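Local coordinates for protein phenolpthiocerol synthesis type-I polyketide synthase ppsA (Mycobacterium bovis, PDB 7AKC) that probably helps build the lipid core of phthiocerols and phenolphthiocerols, this piece being the acyltransferase domain of the modular polyketide synthase, at residues V170-P178 with R265-A273; R226-P234 with V254-T262. All coordinates share one frame; numbering follows the deposited sequence.

Contact 1: V170-P178 with R265-A273. With NA (sodium ion), chain B.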
loop_
_atom_site.group_PDB
_atom_site.type_symbol
_atom_site.label_atom_id
_atom_site.label_comp_id
_atom_site.label_asym_id
_atom_site.label_seq_id
_atom_site.Cartn_x
_atom_site.Cartn_y
_atom_site.Cartn_z
ATOM N N VAL A 170 -4.157 -8.144 16.659
ATOM C CA VAL A 170 -4.809 -7.414 15.573
ATOM C C VAL A 170 -4.408 -5.961 15.661
ATOM O O VAL A 170 -4.583 -5.346 16.708
ATOM C CB VAL A 170 -6.349 -7.532 15.597
ATOM C CG1 VAL A 170 -6.936 -6.691 14.469
ATOM C CG2 VAL A 170 -6.766 -9.016 15.452
ATOM N N THR A 171 -3.938 -5.393 14.536
ATOM C CA THR A 171 -3.569 -3.988 14.517
ATOM C C THR A 171 -4.221 -3.269 13.364
ATOM O O THR A 171 -4.733 -3.893 12.412
ATOM C CB THR A 171 -2.009 -3.866 14.529
ATOM O OG1 THR A 171 -1.482 -4.609 13.429
ATOM C CG2 THR A 171 -1.408 -4.361 15.857
ATOM N N LEU A 172 -4.192 -1.940 13.415
ATOM C CA LEU A 172 -4.680 -1.107 12.339
ATOM C C LEU A 172 -3.623 -1.278 11.236
ATOM O O LEU A 172 -2.431 -1.057 11.467
ATOM C CB LEU A 172 -4.757 0.341 12.830
ATOM C CG LEU A 172 -5.454 1.303 11.892
ATOM C CD1 LEU A 172 -6.013 2.541 12.655
ATOM C CD2 LEU A 172 -4.522 1.797 10.817
ATOM N N GLY A 173 -4.058 -1.806 10.115
ATOM C CA GLY A 173 -3.179 -2.118 8.995
ATOM C C GLY A 173 -3.087 -1.008 7.957
ATOM O O GLY A 173 -2.000 -0.781 7.413
ATOM N N ILE A 174 -4.229 -0.408 7.567
ATOM C CA ILE A 174 -4.201 0.642 6.512
ATOM C C ILE A 174 -5.164 1.757 6.824
ATOM O O ILE A 174 -6.317 1.512 7.203
ATOM C CB ILE A 174 -4.554 0.069 5.101
ATOM C CG1 ILE A 174 -3.737 -1.190 4.753
ATOM C CG2 ILE A 174 -4.442 1.143 3.957
ATOM C CD1 ILE A 174 -4.182 -1.868 3.370
ATOM N N TYR A 175 -4.649 3.030 6.705
ATOM C CA TYR A 175 -5.506 4.197 6.854
ATOM C C TYR A 175 -6.022 4.480 5.436
ATOM O O TYR A 175 -5.293 5.085 4.634
ATOM C CB TYR A 175 -4.743 5.428 7.394
ATOM C CG TYR A 175 -4.189 5.276 8.787
ATOM C CD1 TYR A 175 -2.921 4.745 8.998
ATOM C CD2 TYR A 175 -4.893 5.749 9.892
ATOM C CE1 TYR A 175 -2.374 4.678 10.277
ATOM C CE2 TYR A 175 -4.353 5.688 11.171
ATOM C CZ TYR A 175 -3.088 5.170 11.357
ATOM O OH TYR A 175 -2.587 5.074 12.619
ATOM N N ASN A 176 -7.181 3.944 5.073
ATOM C CA ASN A 176 -7.716 4.133 3.716
ATOM C C ASN A 176 -8.152 5.539 3.442
ATOM O O ASN A 176 -7.748 6.157 2.475
ATOM C CB ASN A 176 -8.871 3.159 3.432
ATOM C CG ASN A 176 -8.448 2.008 2.601
ATOM O OD1 ASN A 176 -7.284 1.641 2.569
ATOM N ND2 ASN A 176 -9.392 1.375 1.927
ATOM N N SER A 177 -9.043 6.029 4.303
ATOM C CA SER A 177 -9.641 7.334 4.178
ATOM C C SER A 177 -10.274 7.627 5.560
ATOM O O SER A 177 -10.208 6.790 6.479
ATOM C CB SER A 177 -10.669 7.312 3.041
ATOM O OG SER A 177 -11.795 6.515 3.402
ATOM N N PRO A 178 -10.783 8.830 5.776
ATOM C CA PRO A 178 -11.264 9.187 7.117
ATOM C C PRO A 178 -12.271 8.242 7.740
ATOM O O PRO A 178 -12.209 8.034 8.933
ATOM C CB PRO A 178 -11.852 10.591 6.923
ATOM C CG PRO A 178 -11.001 11.146 5.786
ATOM C CD PRO A 178 -10.833 9.983 4.850
ATOM N N ARG A 265 5.770 -4.153 8.247
ATOM C CA ARG A 265 5.140 -4.278 9.592
ATOM C C ARG A 265 4.279 -3.054 9.899
ATOM O O ARG A 265 3.179 -3.231 10.420
ATOM C CB ARG A 265 6.224 -4.409 10.665
ATOM C CG ARG A 265 5.746 -4.271 12.099
ATOM C CD ARG A 265 4.695 -5.301 12.441
ATOM N NE ARG A 265 4.200 -5.112 13.790
ATOM C CZ ARG A 265 3.149 -4.374 14.114
ATOM N NH1 ARG A 265 2.456 -3.748 13.180
ATOM N NH2 ARG A 265 2.792 -4.273 15.378
ATOM N N ASN A 266 4.781 -1.853 9.594
ATOM C CA ASN A 266 4.053 -0.650 9.972
ATOM C C ASN A 266 2.700 -0.562 9.297
ATOM O O ASN A 266 2.527 -1.076 8.187
ATOM C CB ASN A 266 4.857 0.591 9.548
ATOM C CG ASN A 266 5.910 1.014 10.532
ATOM O OD1 ASN A 266 6.237 0.305 11.487
ATOM N ND2 ASN A 266 6.513 2.167 10.270
ATOM N N PRO A 267 1.755 0.178 9.900
ATOM C CA PRO A 267 0.523 0.502 9.172
ATOM C C PRO A 267 0.856 1.254 7.862
ATOM O O PRO A 267 1.955 1.818 7.680
ATOM C CB PRO A 267 -0.226 1.477 10.104
ATOM C CG PRO A 267 0.495 1.516 11.341
ATOM C CD PRO A 267 1.841 0.864 11.194
ATOM N N VAL A 268 -0.079 1.222 6.935
ATOM C CA VAL A 268 0.078 1.896 5.620
ATOM C C VAL A 268 -0.612 3.263 5.735
ATOM O O VAL A 268 -1.852 3.317 5.879
ATOM C CB VAL A 268 -0.610 1.075 4.528
ATOM C CG1 VAL A 268 -0.533 1.821 3.187
ATOM C CG2 VAL A 268 -0.016 -0.338 4.430
ATOM N N HIS A 269 0.176 4.344 5.728
ATOM C CA HIS A 269 -0.330 5.713 5.928
ATOM C C HIS A 269 -0.822 6.294 4.611
ATOM O O HIS A 269 -0.287 7.276 4.109
ATOM C CB HIS A 269 0.772 6.583 6.628
ATOM C CG HIS A 269 1.185 6.031 7.962
ATOM N ND1 HIS A 269 2.148 5.032 8.086
ATOM C CD2 HIS A 269 0.641 6.262 9.190
ATOM C CE1 HIS A 269 2.202 4.735 9.383
ATOM N NE2 HIS A 269 1.341 5.475 10.090
ATOM N N PHE A 270 -1.782 5.605 3.979
ATOM C CA PHE A 270 -2.250 5.962 2.638
ATOM C C PHE A 270 -3.015 7.246 2.619
ATOM O O PHE A 270 -2.687 8.161 1.843
ATOM C CB PHE A 270 -3.094 4.802 2.076
ATOM C CG PHE A 270 -3.501 5.025 0.640
ATOM C CD1 PHE A 270 -2.549 5.065 -0.374
ATOM C CD2 PHE A 270 -4.830 5.201 0.302
ATOM C CE1 PHE A 270 -2.918 5.269 -1.694
ATOM C CE2 PHE A 270 -5.197 5.479 -1.012
ATOM C CZ PHE A 270 -4.239 5.500 -2.014
ATOM N N GLN A 271 -4.055 7.372 3.503
ATOM C CA GLN A 271 -4.787 8.638 3.569
ATOM C C GLN A 271 -3.842 9.868 3.770
ATOM O O GLN A 271 -3.974 10.893 3.112
ATOM C CB GLN A 271 -5.756 8.537 4.745
ATOM C CG GLN A 271 -6.444 9.873 5.023
ATOM C CD GLN A 271 -7.277 9.817 6.268
ATOM O OE1 GLN A 271 -7.805 8.779 6.650
ATOM N NE2 GLN A 271 -7.391 10.963 6.933
ATOM N N GLN A 272 -2.880 9.724 4.668
ATOM C CA GLN A 272 -1.957 10.802 5.000
ATOM C C GLN A 272 -1.098 11.164 3.807
ATOM O O GLN A 272 -0.877 12.350 3.580
ATOM C CB GLN A 272 -1.058 10.402 6.198
ATOM C CG GLN A 272 -1.808 10.115 7.526
ATOM C CD GLN A 272 -2.312 8.686 7.664
ATOM O OE1 GLN A 272 -2.353 7.897 6.725
ATOM N NE2 GLN A 272 -2.670 8.321 8.880
ATOM N N ALA A 273 -0.608 10.161 3.033
ATOM C CA ALA A 273 0.202 10.469 1.851
ATOM C C ALA A 273 -0.643 11.149 0.760
ATOM O O ALA A 273 -0.221 12.141 0.180
ATOM C CB ALA A 273 0.849 9.190 1.303
HETATM NA NA NA B . -4.726 -4.685 18.841
HETATM O O HOH W 1 -0.167 -2.398 12.014
HETATM O O HOH W 2 0.700 5.281 12.702
HETATM O O HOH W 3 -4.104 -2.458 18.471
HETATM O O HOH W 4 -3.963 -4.271 21.044
HETATM O O HOH W 5 -2.289 -4.760 19.227
#
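Tyr175 lies against Pro267, His269 and the helical residues Gln271 and Gln272, where the edge strand 171-177 of the small ferredoxin-like antiparallel sheet meets the linker between helices 257-265 and 270-278 of the acyltransferase domain. The linker runs parallel to the strand in a single beta bridge, Ile174 with Val268. Val268 N donates to Gly173 O (2.8 Å), and Val268 O accepts from Tyr175 N at 2.9 Å in a nearly straight bond.

With CG anti to the carbonyl carbon, beside the backbone N (chi1 -64°), the Tyr175 ring is set between Leu172 and Gln272: Leu172 CD2 sits over one face, and the side-chain amide of Gln272 lies over the other with its plane almost perpendicular to the ring. His269 runs alongside, the two ring planes only 25° apart but slid past each other, so that Tyr175 CE1 comes 3.6 Å from His269 CD2. Thr244 O accepts from His269 ND1. Beside the bridge, Val268 CG2 packs on Ile174 CG1 (3.8 Å), close to His111 in the GxSxG sequence of the probable nucleophile elbow.

Gln271 extends from the first turn of helix 270-278, its CG anti to N (chi1 173°), and carries its amide to the Ser177-Pro178 link. At the strand's other end, one water accepts from Thr171 OG1 and, weakly, from Arg265 NH1, and donates to Leu172 O, bridging the segments; Arg265 NE pairs with Asp219. Val170 O, just before the strand, binds a sodium ion with Ile164 O, Phe167 O and three waters. At the helix start, Gln271 N gives its hydrogen to Tyr175 O at 2.8 Å.

Contact 2: R226-P234 with V254-T262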
loop_
_atom_site.group_PDB
_atom_site.type_symbol
_atom_site.label_atom_id
_atom_site.label_comp_id
_atom_site.label_asym_id
_atom_site.label_seq_id
_atom_site.Cartn_x
_atom_site.Cartn_y
_atom_site.Cartn_z
ATOM N N ARG A 226 16.276 -7.561 7.033
ATOM C CA ARG A 226 17.442 -6.701 7.212
ATOM C C ARG A 226 18.729 -7.405 6.789
ATOM O O ARG A 226 19.655 -6.749 6.303
ATOM C CB ARG A 226 17.538 -6.201 8.657
ATOM C CG ARG A 226 16.360 -5.347 9.086
ATOM C CD ARG A 226 16.394 -5.195 10.583
ATOM N NE ARG A 226 15.238 -4.476 11.115
ATOM C CZ ARG A 226 14.518 -4.885 12.155
ATOM N NH1 ARG A 226 14.812 -6.029 12.770
ATOM N NH2 ARG A 226 13.487 -4.166 12.578
ATOM N N SER A 227 18.786 -8.741 6.945
ATOM C CA SER A 227 19.952 -9.541 6.585
ATOM C C SER A 227 20.071 -9.832 5.081
ATOM O O SER A 227 21.154 -9.659 4.515
ATOM C CB SER A 227 19.936 -10.862 7.354
ATOM O OG SER A 227 19.922 -10.662 8.758
ATOM N N GLU A 228 18.986 -10.312 4.443
ATOM C CA GLU A 228 18.983 -10.704 3.033
ATOM C C GLU A 228 19.036 -9.539 2.044
ATOM O O GLU A 228 19.400 -9.744 0.880
ATOM C CB GLU A 228 17.792 -11.617 2.723
ATOM C CG GLU A 228 17.827 -12.921 3.500
ATOM C CD GLU A 228 16.716 -13.898 3.164
ATOM O OE1 GLU A 228 16.468 -14.823 3.971
ATOM O OE2 GLU A 228 16.099 -13.743 2.086
ATOM N N LEU A 229 18.692 -8.329 2.500
ATOM C CA LEU A 229 18.734 -7.127 1.673
ATOM C C LEU A 229 19.820 -6.134 2.141
ATOM O O LEU A 229 19.786 -4.973 1.742
ATOM C CB LEU A 229 17.363 -6.436 1.672
ATOM C CG LEU A 229 16.203 -7.241 1.107
ATOM C CD1 LEU A 229 14.877 -6.702 1.610
ATOM C CD2 LEU A 229 16.210 -7.230 -0.394
ATOM N N ALA A 230 20.797 -6.596 2.952
ATOM C CA ALA A 230 21.886 -5.753 3.473
ATOM C C ALA A 230 22.645 -4.954 2.425
ATOM O O ALA A 230 22.903 -3.763 2.642
ATOM C CB ALA A 230 22.852 -6.585 4.293
ATOM N N ASP A 231 22.938 -5.563 1.273
ATOM C CA ASP A 231 23.702 -4.867 0.239
ATOM C C ASP A 231 22.868 -4.032 -0.729
ATOM O O ASP A 231 23.387 -3.665 -1.784
ATOM C CB ASP A 231 24.613 -5.825 -0.538
ATOM C CG ASP A 231 23.883 -6.878 -1.343
ATOM O OD1 ASP A 231 22.726 -7.181 -1.008
ATOM O OD2 ASP A 231 24.482 -7.408 -2.309
ATOM N N LEU A 232 21.620 -3.666 -0.374
ATOM C CA LEU A 232 20.827 -2.795 -1.247
ATOM C C LEU A 232 21.473 -1.435 -1.311
ATOM O O LEU A 232 21.879 -0.916 -0.273
ATOM C CB LEU A 232 19.395 -2.602 -0.718
ATOM C CG LEU A 232 18.335 -3.529 -1.261
ATOM C CD1 LEU A 232 16.972 -3.046 -0.827
ATOM C CD2 LEU A 232 18.368 -3.634 -2.777
ATOM N N THR A 233 21.579 -0.857 -2.507
ATOM C CA THR A 233 22.169 0.467 -2.651
ATOM C C THR A 233 21.163 1.445 -3.214
ATOM O O THR A 233 21.241 1.825 -4.397
ATOM C CB THR A 233 23.458 0.440 -3.480
ATOM O OG1 THR A 233 23.182 0.025 -4.819
ATOM C CG2 THR A 233 24.548 -0.427 -2.861
ATOM N N PRO A 234 20.242 1.919 -2.360
ATOM C CA PRO A 234 19.266 2.891 -2.838
ATOM C C PRO A 234 19.920 4.225 -3.134
ATOM O O PRO A 234 20.962 4.581 -2.581
ATOM C CB PRO A 234 18.288 3.015 -1.668
ATOM C CG PRO A 234 19.103 2.698 -0.475
ATOM C CD PRO A 234 20.058 1.635 -0.922
ATOM N N VAL A 254 15.489 6.476 3.432
ATOM C CA VAL A 254 16.431 5.839 2.540
ATOM C C VAL A 254 15.730 4.521 2.255
ATOM O O VAL A 254 15.328 3.818 3.194
ATOM C CB VAL A 254 17.816 5.627 3.190
ATOM N N PHE A 255 15.531 4.191 0.980
ATOM C CA PHE A 255 14.799 2.967 0.625
ATOM C C PHE A 255 15.642 1.690 0.747
ATOM O O PHE A 255 15.713 0.893 -0.186
ATOM C CB PHE A 255 14.167 3.121 -0.756
ATOM C CG PHE A 255 13.066 4.154 -0.712
ATOM C CD1 PHE A 255 11.806 3.823 -0.249
ATOM C CD2 PHE A 255 13.310 5.475 -1.062
ATOM C CE1 PHE A 255 10.808 4.779 -0.176
ATOM C CE2 PHE A 255 12.302 6.427 -0.982
ATOM C CZ PHE A 255 11.054 6.068 -0.548
ATOM N N ASP A 256 16.255 1.478 1.924
ATOM C CA ASP A 256 17.159 0.358 2.195
ATOM C C ASP A 256 16.455 -0.828 2.886
ATOM O O ASP A 256 15.231 -0.790 3.070
ATOM C CB ASP A 256 18.368 0.873 3.031
ATOM C CG ASP A 256 17.967 1.538 4.349
ATOM O OD1 ASP A 256 16.767 1.460 4.721
ATOM O OD2 ASP A 256 18.853 2.138 5.009
ATOM N N ALA A 257 17.233 -1.864 3.294
ATOM C CA ALA A 257 16.744 -3.061 3.989
ATOM C C ALA A 257 15.871 -2.713 5.198
ATOM O O ALA A 257 14.797 -3.303 5.352
ATOM C CB ALA A 257 17.917 -3.937 4.419
ATOM N N GLU A 258 16.312 -1.746 6.031
ATOM C CA GLU A 258 15.589 -1.294 7.210
ATOM C C GLU A 258 14.240 -0.720 6.803
ATOM O O GLU A 258 13.233 -1.076 7.429
ATOM C CB GLU A 258 16.407 -0.278 8.039
ATOM C CG GLU A 258 15.750 0.038 9.375
ATOM C CD GLU A 258 15.479 -1.156 10.276
ATOM O OE1 GLU A 258 16.434 -1.622 10.940
ATOM O OE2 GLU A 258 14.318 -1.631 10.318
ATOM N N HIS A 259 14.208 0.103 5.728
ATOM C CA HIS A 259 12.961 0.635 5.198
ATOM C C HIS A 259 11.994 -0.493 4.786
ATOM O O HIS A 259 10.827 -0.411 5.143
ATOM C CB HIS A 259 13.189 1.564 3.999
ATOM C CG HIS A 259 11.906 2.160 3.495
ATOM N ND1 HIS A 259 11.314 3.230 4.137
ATOM C CD2 HIS A 259 11.114 1.772 2.469
ATOM C CE1 HIS A 259 10.192 3.474 3.474
ATOM N NE2 HIS A 259 10.040 2.625 2.456
ATOM N N TRP A 260 12.447 -1.511 4.030
ATOM C CA TRP A 260 11.528 -2.589 3.605
ATOM C C TRP A 260 11.070 -3.490 4.751
ATOM O O TRP A 260 9.886 -3.860 4.798
ATOM C CB TRP A 260 12.120 -3.385 2.417
ATOM C CG TRP A 260 12.431 -2.475 1.260
ATOM C CD1 TRP A 260 13.667 -2.169 0.758
ATOM C CD2 TRP A 260 11.495 -1.634 0.563
ATOM N NE1 TRP A 260 13.556 -1.205 -0.224
ATOM C CE2 TRP A 260 12.232 -0.858 -0.361
ATOM C CE3 TRP A 260 10.110 -1.423 0.671
ATOM C CZ2 TRP A 260 11.628 0.109 -1.163
ATOM C CZ3 TRP A 260 9.513 -0.503 -0.161
ATOM C CH2 TRP A 260 10.271 0.266 -1.049
ATOM N N ALA A 261 11.950 -3.738 5.744
ATOM C CA ALA A 261 11.567 -4.492 6.958
ATOM C C ALA A 261 10.526 -3.698 7.764
ATOM O O ALA A 261 9.563 -4.272 8.283
ATOM C CB ALA A 261 12.797 -4.750 7.825
ATOM N N THR A 262 10.693 -2.367 7.828
ATOM C CA THR A 262 9.761 -1.518 8.559
ATOM C C THR A 262 8.433 -1.394 7.843
ATOM O O THR A 262 7.371 -1.461 8.470
ATOM C CB THR A 262 10.409 -0.152 8.811
ATOM O OG1 THR A 262 11.511 -0.315 9.702
ATOM C CG2 THR A 262 9.423 0.881 9.363
#
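Arg226 NE donates to Glu258 OE2 (3.1 Å, 163°) in a salt bridge that joins the end of helix 222-228 to the first turn of helix 257-265. The carboxylate oxygen is met on its syn side, within the guanidinium plane although the two planes are 50° apart; Arg226 NH2 adds a weak bond to the same atom. An extended chain carries the guanidinium past Ala261, with Arg226 CG 3.8 Å from Ala261 CB. Nearer the helix start, Ala257 CB presses on Leu229 O at 3.4 Å, while that carbonyl accepts Leu232 N and closes a type I beta turn. Helix 257-265 is N-capped by Asp256, whose OD1 accepts His259 N at 3.1 Å; its chi1 of 57° places the carboxylate between the backbone N and carbonyl carbon. Phe255 O, covered by Pro234 CB at 3.7 Å, takes a weak bond from Trp260 NE1. Leu232 CD1 comes up to the edge of that indole, 3.8 Å from Trp260 CD1, and Val133 of helix 127-141 touches both side chains. On the helix, Glu258 O is gripped twice, by Thr262 N and Thr262 OG1 from opposite faces of its plane.

How the contacts relate
The second segments of the two contacts adjoin in sequence, so helix 257-265 of contact 2 leads into the linker and helix 270-278 of contact 1. The centres of the two contacts are about 21 Å apart. Contact 1 lies nearer the middle of the chain, about 8 Å from its centre, and fastens the linker to a strand of the small sheet, largely through backbone hydrogen bonds and a sandwiched aromatic ring. Contact 2, about 18 Å out, joins a turn and a helix end to the next helix by apolar packing, with a salt bridge, Arg226 to Glu258, on its more exposed side. It includes exposed residues, whereas none touching in contact 1 is exposed.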